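Local coordinates for putative exported protein (Aeromonas hydrophila subsp. hydrophila, PDB 4PJ2) that probably inhibits i-type lysozymes in the bacterial periplasm and binds a magnesium ion in a loop beside one of its two packed beta-sheets, at residues Phe6-Leu9 / Gln15-Thr18; Tyr32-Tyr37 / Pro75-Val80; Ser88-Asp93 / Glu116-Ala121; Phe95-Asn98 / Gly102-Ser105. One frame throughout, in Å; residues are numbered along the deposited sequence. Where two conformers were deposited one is given.

Interaction 1 of 4, residues Phe6-Leu9 / Gln15-Thr18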
loop_
_atom_site.group_PDB
_atom_site.type_symbol
_atom_site.label_atom_id
_atom_site.label_comp_id
_atom_site.label_asym_id
_atom_site.label_seq_id
_atom_site.Cartn_x
_atom_site.Cartn_y
_atom_site.Cartn_z
ATOM N N PHE A 6 2.269 13.721 5.635
ATOM C CA PHE A 6 1.761 15.067 5.382
ATOM C C PHE A 6 2.698 15.778 4.413
ATOM O O PHE A 6 3.912 15.783 4.615
ATOM C CB PHE A 6 1.660 15.881 6.674
ATOM C CG PHE A 6 1.277 17.318 6.445
ATOM C CD1 PHE A 6 -0.045 17.682 6.237
ATOM C CD2 PHE A 6 2.242 18.298 6.417
ATOM C CE1 PHE A 6 -0.382 18.999 6.019
ATOM C CE2 PHE A 6 1.908 19.608 6.195
ATOM C CZ PHE A 6 0.596 19.956 6.000
ATOM N N LYS A 7 2.141 16.370 3.362
ATOM C CA LYS A 7 2.938 17.175 2.449
ATOM C C LYS A 7 2.122 18.320 1.909
ATOM O O LYS A 7 0.952 18.168 1.617
ATOM C CB LYS A 7 3.444 16.328 1.283
ATOM C CG LYS A 7 4.481 17.013 0.389
ATOM C CD LYS A 7 5.237 15.987 -0.469
ATOM C CE LYS A 7 6.208 16.645 -1.431
ATOM N NZ LYS A 7 7.336 17.315 -0.731
ATOM N N GLN A 8 2.784 19.455 1.769
ATOM C CA GLN A 8 2.198 20.659 1.228
ATOM C C GLN A 8 2.914 21.025 -0.070
ATOM O O GLN A 8 4.149 20.979 -0.120
ATOM C CB GLN A 8 2.375 21.776 2.244
ATOM C CG GLN A 8 1.816 23.099 1.810
ATOM C CD GLN A 8 2.077 24.178 2.827
ATOM O OE1 GLN A 8 1.878 23.962 4.017
ATOM N NE2 GLN A 8 2.545 25.342 2.374
ATOM N N LEU A 9 2.146 21.377 -1.100
ATOM C CA LEU A 9 2.675 21.753 -2.417
ATOM C C LEU A 9 2.016 23.034 -2.905
ATOM O O LEU A 9 0.816 23.203 -2.764
ATOM C CB LEU A 9 2.393 20.673 -3.462
ATOM C CG LEU A 9 3.081 19.326 -3.289
ATOM C CD1 LEU A 9 2.547 18.324 -4.320
ATOM C CD2 LEU A 9 4.577 19.481 -3.435
ATOM N N GLN A 15 -2.348 28.412 -5.960
ATOM C CA GLN A 15 -3.084 27.633 -4.974
ATOM C C GLN A 15 -2.145 26.683 -4.280
ATOM O O GLN A 15 -1.055 26.365 -4.791
ATOM C CB GLN A 15 -4.216 26.854 -5.609
ATOM C CG GLN A 15 -5.288 27.692 -6.221
ATOM C CD GLN A 15 -6.498 26.858 -6.634
ATOM O OE1 GLN A 15 -6.375 25.809 -7.274
ATOM N NE2 GLN A 15 -7.661 27.315 -6.260
ATOM N N VAL A 16 -2.573 26.206 -3.123
ATOM C CA VAL A 16 -1.754 25.336 -2.307
ATOM C C VAL A 16 -2.579 24.115 -1.943
ATOM O O VAL A 16 -3.769 24.223 -1.647
ATOM C CB VAL A 16 -1.286 26.065 -1.041
ATOM C CG1 VAL A 16 -0.576 25.125 -0.081
ATOM C CG2 VAL A 16 -0.415 27.240 -1.431
ATOM N N VAL A 17 -1.947 22.951 -1.963
ATOM C CA VAL A 17 -2.623 21.710 -1.618
ATOM C C VAL A 17 -1.844 21.018 -0.507
ATOM O O VAL A 17 -0.619 21.049 -0.479
ATOM C CB VAL A 17 -2.833 20.818 -2.895
ATOM C CG1 VAL A 17 -1.526 20.253 -3.418
ATOM C CG2 VAL A 17 -3.766 19.698 -2.631
ATOM N N THR A 18 -2.560 20.382 0.414
ATOM C CA THR A 18 -1.948 19.467 1.352
ATOM C C THR A 18 -2.561 18.086 1.184
ATOM O O THR A 18 -3.710 17.942 0.780
ATOM C CB THR A 18 -2.080 19.911 2.805
ATOM O OG1 THR A 18 -3.451 19.838 3.182
ATOM C CG2 THR A 18 -1.553 21.319 3.013
#
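With CG anti to the backbone N in both F6 (chi1 174°) and Q8, these two side chains lean across the first beta hairpin of the fold, F6 to T18 and Q8 to V16 and T18. Strand 6-10, outermost in its four-stranded antiparallel sheet within the chain, here pairs with strand 16-21. The F6 ring brings CE1 within 3.7 Å of T18 CB and meets the threonine obliquely. Q8 stays extended beyond CG, running over the V16 methyl CG1, which lies 3.7 Å from Q8 CG. On the opposite face L9 and V17 look toward the second sheet, and L9 CB sits 3.9 Å from V17 CG1 in the one of the valine's two conformers described here. L9 continues onto L64 and L66, while V17 packs on V34. Q8 and T18 form a non-hydrogen-bonded antiparallel pair, whereas L9 and V17 form the hydrogen-bonded one, closed by two nearly straight bonds. L9 N donates to V17 O at 2.9 Å, and V17 N returns the bond to L9 O. V17 O also takes a CA-H...O contact from Q8 CA at 3.3 Å.

Interaction 2 of 4, residues Tyr32-Tyr37 / Pro75-Val80. With MG (magnesium ion), chain G.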
loop_
_atom_site.group_PDB
_atom_site.type_symbol
_atom_site.label_atom_id
_atom_site.label_comp_id
_atom_site.label_asym_id
_atom_site.label_seq_id
_atom_site.Cartn_x
_atom_site.Cartn_y
_atom_site.Cartn_z
ATOM N N TYR A 32 -6.823 8.908 3.007
ATOM C CA TYR A 32 -6.047 10.127 2.968
ATOM C C TYR A 32 -6.974 11.244 2.543
ATOM O O TYR A 32 -8.052 11.010 2.010
ATOM C CB TYR A 32 -4.852 9.998 2.034
ATOM C CG TYR A 32 -5.189 9.933 0.574
ATOM C CD1 TYR A 32 -5.227 11.084 -0.190
ATOM C CD2 TYR A 32 -5.440 8.729 -0.055
ATOM C CE1 TYR A 32 -5.493 11.022 -1.535
ATOM C CE2 TYR A 32 -5.711 8.661 -1.396
ATOM C CZ TYR A 32 -5.733 9.808 -2.134
ATOM O OH TYR A 32 -5.994 9.783 -3.480
ATOM N N ASP A 33 -6.558 12.475 2.789
ATOM C CA ASP A 33 -7.316 13.609 2.318
ATOM C C ASP A 33 -6.427 14.558 1.554
ATOM O O ASP A 33 -5.213 14.593 1.745
ATOM C CB ASP A 33 -8.048 14.330 3.450
ATOM C CG ASP A 33 -7.130 14.905 4.498
ATOM O OD1 ASP A 33 -6.907 14.223 5.534
ATOM O OD2 ASP A 33 -6.679 16.061 4.306
ATOM N N VAL A 34 -7.079 15.276 0.654
ATOM C CA VAL A 34 -6.481 16.326 -0.138
ATOM C C VAL A 34 -7.257 17.589 0.195
ATOM O O VAL A 34 -8.467 17.599 0.128
ATOM C CB VAL A 34 -6.633 16.017 -1.636
ATOM C CG1 VAL A 34 -6.054 17.148 -2.453
ATOM C CG2 VAL A 34 -5.968 14.688 -1.991
ATOM N N ARG A 35 -6.542 18.641 0.551
ATOM C CA ARG A 35 -7.154 19.926 0.917
ATOM C C ARG A 35 -6.550 21.007 0.043
ATOM O O ARG A 35 -5.339 21.071 -0.097
ATOM C CB ARG A 35 -6.932 20.249 2.395
ATOM C CG ARG A 35 -7.763 19.380 3.345
ATOM C CD ARG A 35 -7.356 19.606 4.771
ATOM N NE ARG A 35 -8.396 19.540 5.792
ATOM C CZ ARG A 35 -8.712 18.496 6.544
ATOM N NH1 ARG A 35 -8.203 17.294 6.328
ATOM N NH2 ARG A 35 -9.611 18.664 7.500
ATOM N N LEU A 36 -7.414 21.833 -0.531
ATOM C CA LEU A 36 -7.028 22.905 -1.432
ATOM C C LEU A 36 -7.278 24.242 -0.769
ATOM O O LEU A 36 -8.362 24.471 -0.204
ATOM C CB LEU A 36 -7.858 22.812 -2.696
ATOM C CG LEU A 36 -7.576 23.806 -3.808
ATOM C CD1 LEU A 36 -6.169 23.626 -4.351
ATOM C CD2 LEU A 36 -8.600 23.666 -4.906
ATOM N N TYR A 37 -6.281 25.108 -0.869
ATOM C CA TYR A 37 -6.283 26.455 -0.302
ATOM C C TYR A 37 -5.985 27.461 -1.409
ATOM O O TYR A 37 -5.303 27.139 -2.381
ATOM C CB TYR A 37 -5.206 26.577 0.782
ATOM C CG TYR A 37 -5.360 25.574 1.903
ATOM C CD1 TYR A 37 -5.967 25.931 3.109
ATOM C CD2 TYR A 37 -4.917 24.253 1.746
ATOM C CE1 TYR A 37 -6.128 25.009 4.110
ATOM C CE2 TYR A 37 -5.087 23.339 2.748
ATOM C CZ TYR A 37 -5.687 23.715 3.931
ATOM O OH TYR A 37 -5.837 22.760 4.904
ATOM N N PRO A 75 -1.093 21.434 -14.082
ATOM C CA PRO A 75 -0.908 20.088 -13.528
ATOM C C PRO A 75 -2.091 19.586 -12.715
ATOM O O PRO A 75 -2.711 20.356 -11.972
ATOM C CB PRO A 75 0.314 20.251 -12.624
ATOM C CG PRO A 75 0.269 21.678 -12.198
ATOM C CD PRO A 75 -0.253 22.430 -13.397
ATOM N N GLU A 76 -2.406 18.311 -12.894
ATOM C CA GLU A 76 -3.255 17.556 -11.979
ATOM C C GLU A 76 -2.392 17.062 -10.853
ATOM O O GLU A 76 -1.174 16.963 -10.988
ATOM C CB GLU A 76 -3.865 16.355 -12.701
ATOM C CG GLU A 76 -5.098 16.690 -13.498
ATOM C CD GLU A 76 -4.811 17.701 -14.604
ATOM O OE1 GLU A 76 -4.097 17.357 -15.578
ATOM O OE2 GLU A 76 -5.302 18.845 -14.512
ATOM N N LEU A 77 -3.023 16.780 -9.713
ATOM C CA LEU A 77 -2.335 16.128 -8.616
ATOM C C LEU A 77 -2.551 14.646 -8.705
ATOM O O LEU A 77 -3.682 14.196 -8.864
ATOM C CB LEU A 77 -2.898 16.639 -7.289
ATOM C CG LEU A 77 -2.425 15.903 -6.032
ATOM C CD1 LEU A 77 -0.955 16.104 -5.742
ATOM C CD2 LEU A 77 -3.274 16.330 -4.843
ATOM N N ILE A 78 -1.465 13.898 -8.587
ATOM C CA ILE A 78 -1.543 12.438 -8.552
ATOM C C ILE A 78 -0.998 11.968 -7.224
ATOM O O ILE A 78 0.116 12.299 -6.852
ATOM C CB ILE A 78 -0.781 11.771 -9.719
ATOM C CG1 ILE A 78 -1.321 12.296 -11.050
ATOM C CG2 ILE A 78 -0.930 10.242 -9.616
ATOM C CD1 ILE A 78 -0.505 13.419 -11.679
ATOM N N VAL A 79 -1.818 11.220 -6.487
ATOM C CA VAL A 79 -1.405 10.634 -5.220
ATOM C C VAL A 79 -1.185 9.146 -5.448
ATOM O O VAL A 79 -2.113 8.439 -5.833
ATOM C CB VAL A 79 -2.450 10.855 -4.104
ATOM C CG1 VAL A 79 -1.973 10.243 -2.795
ATOM C CG2 VAL A 79 -2.726 12.343 -3.914
ATOM N N VAL A 80 0.051 8.690 -5.245
ATOM C CA VAL A 80 0.427 7.301 -5.502
ATOM C C VAL A 80 0.531 6.563 -4.185
ATOM O O VAL A 80 1.169 7.034 -3.264
ATOM C CB VAL A 80 1.774 7.195 -6.246
ATOM C CG1 VAL A 80 2.073 5.729 -6.549
ATOM C CG2 VAL A 80 1.751 8.023 -7.518
HETATM MG MG MG G . -4.152 19.605 -16.599
#
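One face of the Y32 ring is covered by V79 CG1, a CH-pi contact 4.0 Å from the ring centroid and displaced toward the CE1-CZ rim. The ring and the valine come from opposite directions, and V79 CB also reaches the phenolic oxygen of Y32. That oxygen is buried but not without a partner, since it hydrogen-bonds D93 on strand 90-98. The other flat group, the R35 guanidinium, lies on the reverse side of strand 30-37: its NH1 donates to D33 OD2 at 2.8 Å in a salt bridge, with the carboxylate oxygen in the guanidinium plane but approached from well above the carboxylate's own plane.

Below the tyrosine, V34 and L77 meet tip to tip, V34 CG1 to L77 CD2 at 3.8 Å. V34 has CG1 anti to its backbone N (chi1 178°), which aims this methyl at the leucine and leaves CG2 for a looser touch on V79. No hydrogen bond joins the two strands, whose axes pass 10.2 Å apart at 161°; F95 fills in beside Y32 and V34. At the start of strand 76-82, E76 turns away from this core and grips the magnesium ion with both oxygens, OE1 and OE2 each 2.5 Å from the metal. D68, N70, D72 and Q74, the last through its backbone O, complete the site, a spacing reminiscent of the first positions of an EF-hand loop. The apolar contact itself is the face-to-face packing of two antiparallel sheets in a beta sandwich.

Interaction 3 of 4, residues Ser88-Asp93 / Glu116-Ala121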
loop_
_atom_site.group_PDB
_atom_site.type_symbol
_atom_site.label_atom_id
_atom_site.label_comp_id
_atom_site.label_asym_id
_atom_site.label_seq_id
_atom_site.Cartn_x
_atom_site.Cartn_y
_atom_site.Cartn_z
ATOM N N SER A 88 3.470 -5.212 -3.328
ATOM C CA SER A 88 3.814 -3.793 -3.440
ATOM C C SER A 88 3.042 -3.103 -4.551
ATOM O O SER A 88 3.544 -2.159 -5.167
ATOM C CB SER A 88 5.326 -3.644 -3.641
ATOM O OG SER A 88 5.978 -4.113 -2.475
ATOM N N TYR A 89 1.824 -3.557 -4.807
ATOM C CA TYR A 89 1.040 -3.043 -5.917
ATOM C C TYR A 89 0.733 -1.565 -5.741
ATOM O O TYR A 89 0.468 -1.076 -4.632
ATOM C CB TYR A 89 -0.267 -3.814 -6.064
ATOM C CG TYR A 89 -0.020 -5.295 -6.213
ATOM C CD1 TYR A 89 0.556 -5.806 -7.373
ATOM C CD2 TYR A 89 -0.340 -6.192 -5.204
ATOM C CE1 TYR A 89 0.817 -7.156 -7.524
ATOM C CE2 TYR A 89 -0.087 -7.556 -5.356
ATOM C CZ TYR A 89 0.495 -8.020 -6.529
ATOM O OH TYR A 89 0.782 -9.343 -6.745
ATOM N N LEU A 90 0.764 -0.852 -6.855
ATOM C CA LEU A 90 0.506 0.583 -6.842
ATOM C C LEU A 90 -0.921 0.889 -7.226
ATOM O O LEU A 90 -1.541 0.277 -8.087
ATOM C CB LEU A 90 1.456 1.304 -7.808
ATOM C CG LEU A 90 2.949 1.190 -7.484
ATOM C CD1 LEU A 90 3.776 1.918 -8.545
ATOM C CD2 LEU A 90 3.298 1.716 -6.111
ATOM N N SER A 91 -1.441 1.912 -6.556
ATOM C CA SER A 91 -2.710 2.510 -6.914
ATOM C C SER A 91 -2.488 4.010 -6.926
ATOM O O SER A 91 -1.485 4.510 -6.418
ATOM C CB SER A 91 -3.813 2.090 -5.930
ATOM O OG SER A 91 -3.452 2.388 -4.590
ATOM N N ALA A 92 -3.382 4.729 -7.572
ATOM C CA ALA A 92 -3.232 6.168 -7.618
ATOM C C ALA A 92 -4.550 6.807 -7.939
ATOM O O ALA A 92 -5.372 6.245 -8.663
ATOM C CB ALA A 92 -2.204 6.572 -8.662
ATOM N N ASP A 93 -4.728 8.003 -7.398
ATOM C CA ASP A 93 -5.846 8.869 -7.729
ATOM C C ASP A 93 -5.313 10.157 -8.318
ATOM O O ASP A 93 -4.320 10.693 -7.840
ATOM C CB ASP A 93 -6.665 9.179 -6.475
ATOM C CG ASP A 93 -7.207 7.937 -5.841
ATOM O OD1 ASP A 93 -8.047 7.269 -6.477
ATOM O OD2 ASP A 93 -6.758 7.604 -4.724
ATOM N N GLU A 116 5.569 -0.321 -12.628
ATOM C CA GLU A 116 4.730 0.145 -13.727
ATOM C C GLU A 116 4.516 1.657 -13.685
ATOM O O GLU A 116 4.509 2.270 -12.611
ATOM C CB GLU A 116 3.412 -0.639 -13.810
ATOM C CG GLU A 116 3.608 -2.001 -14.479
ATOM C CD GLU A 116 2.343 -2.833 -14.602
ATOM O OE1 GLU A 116 1.309 -2.456 -14.005
ATOM O OE2 GLU A 116 2.398 -3.884 -15.292
ATOM N N ASP A 117 4.369 2.261 -14.856
ATOM C CA ASP A 117 4.199 3.699 -14.996
ATOM C C ASP A 117 2.765 4.040 -14.643
ATOM O O ASP A 117 1.834 3.773 -15.378
ATOM C CB ASP A 117 4.529 4.101 -16.438
ATOM C CG ASP A 117 4.541 5.605 -16.651
ATOM O OD1 ASP A 117 3.894 6.334 -15.894
ATOM O OD2 ASP A 117 5.212 6.065 -17.601
ATOM N N VAL A 118 2.593 4.693 -13.492
ATOM C CA VAL A 118 1.270 5.052 -12.976
ATOM C C VAL A 118 0.637 6.110 -13.861
ATOM O O VAL A 118 -0.562 6.115 -14.108
ATOM C CB VAL A 118 1.407 5.594 -11.542
ATOM C CG1 VAL A 118 0.115 6.230 -11.053
ATOM C CG2 VAL A 118 1.858 4.491 -10.604
ATOM N N ILE A 119 1.470 7.009 -14.356
ATOM C CA ILE A 119 0.976 8.110 -15.165
ATOM C C ILE A 119 0.424 7.587 -16.479
ATOM O O ILE A 119 -0.644 7.992 -16.913
ATOM C CB ILE A 119 2.072 9.143 -15.417
ATOM C CG1 ILE A 119 2.489 9.793 -14.087
ATOM C CG2 ILE A 119 1.599 10.204 -16.391
ATOM C CD1 ILE A 119 1.368 10.533 -13.327
ATOM N N GLN A 120 1.144 6.670 -17.113
ATOM C CA GLN A 120 0.685 6.024 -18.336
ATOM C C GLN A 120 -0.652 5.346 -18.087
ATOM O O GLN A 120 -1.567 5.414 -18.896
ATOM C CB GLN A 120 1.725 4.989 -18.805
ATOM C CG GLN A 120 1.341 4.180 -20.058
ATOM C CD GLN A 120 2.185 2.913 -20.251
ATOM O OE1 GLN A 120 2.843 2.435 -19.323
ATOM N NE2 GLN A 120 2.149 2.361 -21.458
ATOM N N ALA A 121 -0.757 4.672 -16.945
ATOM C CA ALA A 121 -1.974 3.931 -16.636
ATOM C C ALA A 121 -3.168 4.867 -16.469
ATOM O O ALA A 121 -4.286 4.548 -16.876
ATOM C CB ALA A 121 -1.775 3.097 -15.389
#
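V118, the first residue of helix 118-123, presses its two methyls onto two residues of strand 90-98. The tight point is A92: its CB lies 3.3 Å from V118 CG1, an unusually short approach that may be partly a matter of the model. CG1 is put there by standing anti to the valine's backbone N (chi1 169°). CG2, on the other branch, meets L90 CD1 at an ordinary 3.8 Å, and the two side chains cross at about a right angle. From there the packing thins: L90 CD1 is 4.1 Å from the carbonyl oxygen of E116, and no hydrogen bond spans the segments.

The outer side is polar and exposed. D117 points away from the strand and serves as the N-cap, its OD1 accepting from Q120 N at 3.0 Å in a nearly straight bond that arrives from above the carboxylate plane. The N-terminal end of the helix, next to this carboxylate, would probably stabilise its negative charge. I119 turns its apolar chain back to I78 and L69, and A121 and V118 both rest on L112, widening the apolar footing of the turn.

Ahead of the strand, S88 and Y89 hydrogen-bond through their hydroxyls to side chains of another protein chain, against which L90 also packs; in a lysozyme inhibitor this loop is probably part of the target-binding surface. The contact as a whole is a short, N-capped C-terminal helix laid against the outer face of a beta-sheet.

Interaction 4 of 4, residues Phe95-Asn98 / Gly102-Ser105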
loop_
_atom_site.group_PDB
_atom_site.type_symbol
_atom_site.label_atom_id
_atom_site.label_comp_id
_atom_site.label_asym_id
_atom_site.label_seq_id
_atom_site.Cartn_x
_atom_site.Cartn_y
_atom_site.Cartn_z
ATOM N N PHE A 95 -6.377 14.179 -9.396
ATOM C CA PHE A 95 -7.291 15.266 -9.068
ATOM C C PHE A 95 -7.035 16.472 -9.947
ATOM O O PHE A 95 -5.884 16.833 -10.194
ATOM C CB PHE A 95 -7.116 15.734 -7.613
ATOM C CG PHE A 95 -7.314 14.663 -6.590
ATOM C CD1 PHE A 95 -8.495 14.572 -5.874
ATOM C CD2 PHE A 95 -6.303 13.772 -6.313
ATOM C CE1 PHE A 95 -8.659 13.587 -4.930
ATOM C CE2 PHE A 95 -6.471 12.767 -5.378
ATOM C CZ PHE A 95 -7.644 12.683 -4.685
ATOM N N THR A 96 -8.110 17.098 -10.391
ATOM C CA THR A 96 -8.012 18.437 -10.959
ATOM C C THR A 96 -8.156 19.438 -9.832
ATOM O O THR A 96 -8.883 19.179 -8.860
ATOM C CB THR A 96 -9.068 18.711 -12.033
ATOM O OG1 THR A 96 -10.359 18.348 -11.548
ATOM C CG2 THR A 96 -8.764 17.915 -13.274
ATOM N N LEU A 97 -7.426 20.552 -9.965
ATOM C CA LEU A 97 -7.391 21.640 -8.985
ATOM C C LEU A 97 -6.986 22.974 -9.648
ATOM O O LEU A 97 -5.867 23.130 -10.162
ATOM C CB LEU A 97 -6.430 21.360 -7.840
ATOM C CG LEU A 97 -5.576 20.105 -7.855
ATOM C CD1 LEU A 97 -4.517 20.168 -8.934
ATOM C CD2 LEU A 97 -4.924 19.956 -6.529
ATOM N N ASN A 98 -7.881 23.950 -9.607
ATOM C CA ASN A 98 -7.592 25.261 -10.174
ATOM C C ASN A 98 -8.504 26.328 -9.557
ATOM O O ASN A 98 -9.496 26.014 -8.891
ATOM C CB ASN A 98 -7.725 25.228 -11.704
ATOM C CG ASN A 98 -9.074 24.732 -12.157
ATOM O OD1 ASN A 98 -10.092 25.406 -11.960
ATOM N ND2 ASN A 98 -9.098 23.552 -12.773
ATOM N N GLY A 102 -12.023 24.659 -8.716
ATOM C CA GLY A 102 -11.737 24.050 -7.430
ATOM C C GLY A 102 -11.104 22.677 -7.561
ATOM O O GLY A 102 -10.323 22.443 -8.484
ATOM N N LEU A 103 -11.470 21.776 -6.646
ATOM C CA LEU A 103 -10.811 20.490 -6.441
ATOM C C LEU A 103 -11.762 19.362 -6.822
ATOM O O LEU A 103 -12.850 19.306 -6.278
ATOM C CB LEU A 103 -10.484 20.361 -4.946
ATOM C CG LEU A 103 -9.893 19.049 -4.452
ATOM C CD1 LEU A 103 -8.547 18.850 -5.139
ATOM C CD2 LEU A 103 -9.747 18.921 -2.934
ATOM N N ASP A 104 -11.375 18.490 -7.750
ATOM C CA ASP A 104 -12.226 17.365 -8.155
ATOM C C ASP A 104 -11.376 16.151 -8.543
ATOM O O ASP A 104 -10.270 16.305 -9.039
ATOM C CB ASP A 104 -13.058 17.742 -9.407
ATOM C CG ASP A 104 -13.975 18.963 -9.202
ATOM O OD1 ASP A 104 -15.114 18.794 -8.708
ATOM O OD2 ASP A 104 -13.580 20.092 -9.591
ATOM N N SER A 105 -11.888 14.946 -8.337
ATOM C CA SER A 105 -11.146 13.771 -8.761
ATOM C C SER A 105 -11.225 13.684 -10.280
ATOM O O SER A 105 -12.165 14.191 -10.900
ATOM C CB SER A 105 -11.659 12.500 -8.075
ATOM O OG SER A 105 -12.127 11.543 -9.009
HETATM O O HOH W 1 -11.909 16.613 -12.736
#
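L97 and L103 lie side by side and point the same way from a non-hydrogen-bonded pair, L97 CD2 touching L103 CD1 at 4.0 Å. The L97 side chain is strained, with CG almost eclipsing its backbone N (chi1 4°). F95 joins them on the apolar side, its CB passing over to L103 CD1 and its ring turned obliquely to the backbone of D104 and S105. These three residues face the opposing sheet, where L103 packs on V34 and L36.

T96 and D104 occupy the reverse face, where their side chains cross obliquely, T96 OG1 reaching D104 CB. The threonine hydroxyl sits between its own N and carbonyl carbon (chi1 50°), which holds it above the strand partner: OG1 is 3.2 Å from D104 O and 2.6 Å from a water, and its one proton could go to either. The same water donates to S105 O.

Beneath the side chains, T96 and D104 exchange two backbone bonds, T96 N to D104 O at 2.7 Å and D104 N to T96 O at 2.8 Å, while N98 and G102 form the next hydrogen-bonded pair. G102 opens the returning strand with a positive phi of 90°, and N98 OD1 hydrogen-bonds E101 N to tie down the short turn of this beta hairpin. T96 packs its methyl CG2, not its hydroxyl, against the metal ligand E76, and N98 touches Q74. The pairing therefore separates its chemistry by face: leucine and phenylalanine carbons seal the core, while hydroxyl, carboxylate and water lie on the face turned away from it.

How the interactions relate
From the N terminus, interaction 1 closes a short hairpin loop within the first sheet. Interaction 2 follows in series and closes a much longer loop, joining that sheet to the second one across the core. Interaction 3 then ties strand 90-98 to the C-terminal helix, and interaction 4, the hairpin 95-98/102-105, lies wholly within the loop it encloses; no loops cross. Backbone bonds V16 O to Y37 N and T18 N to R35 O knit interactions 1 and 2 into one sheet. In the other, F95 N to L77 O and V79 N to D93 O join interaction 2 to interactions 4 and 3, while V17 packs on L97 between the sheets.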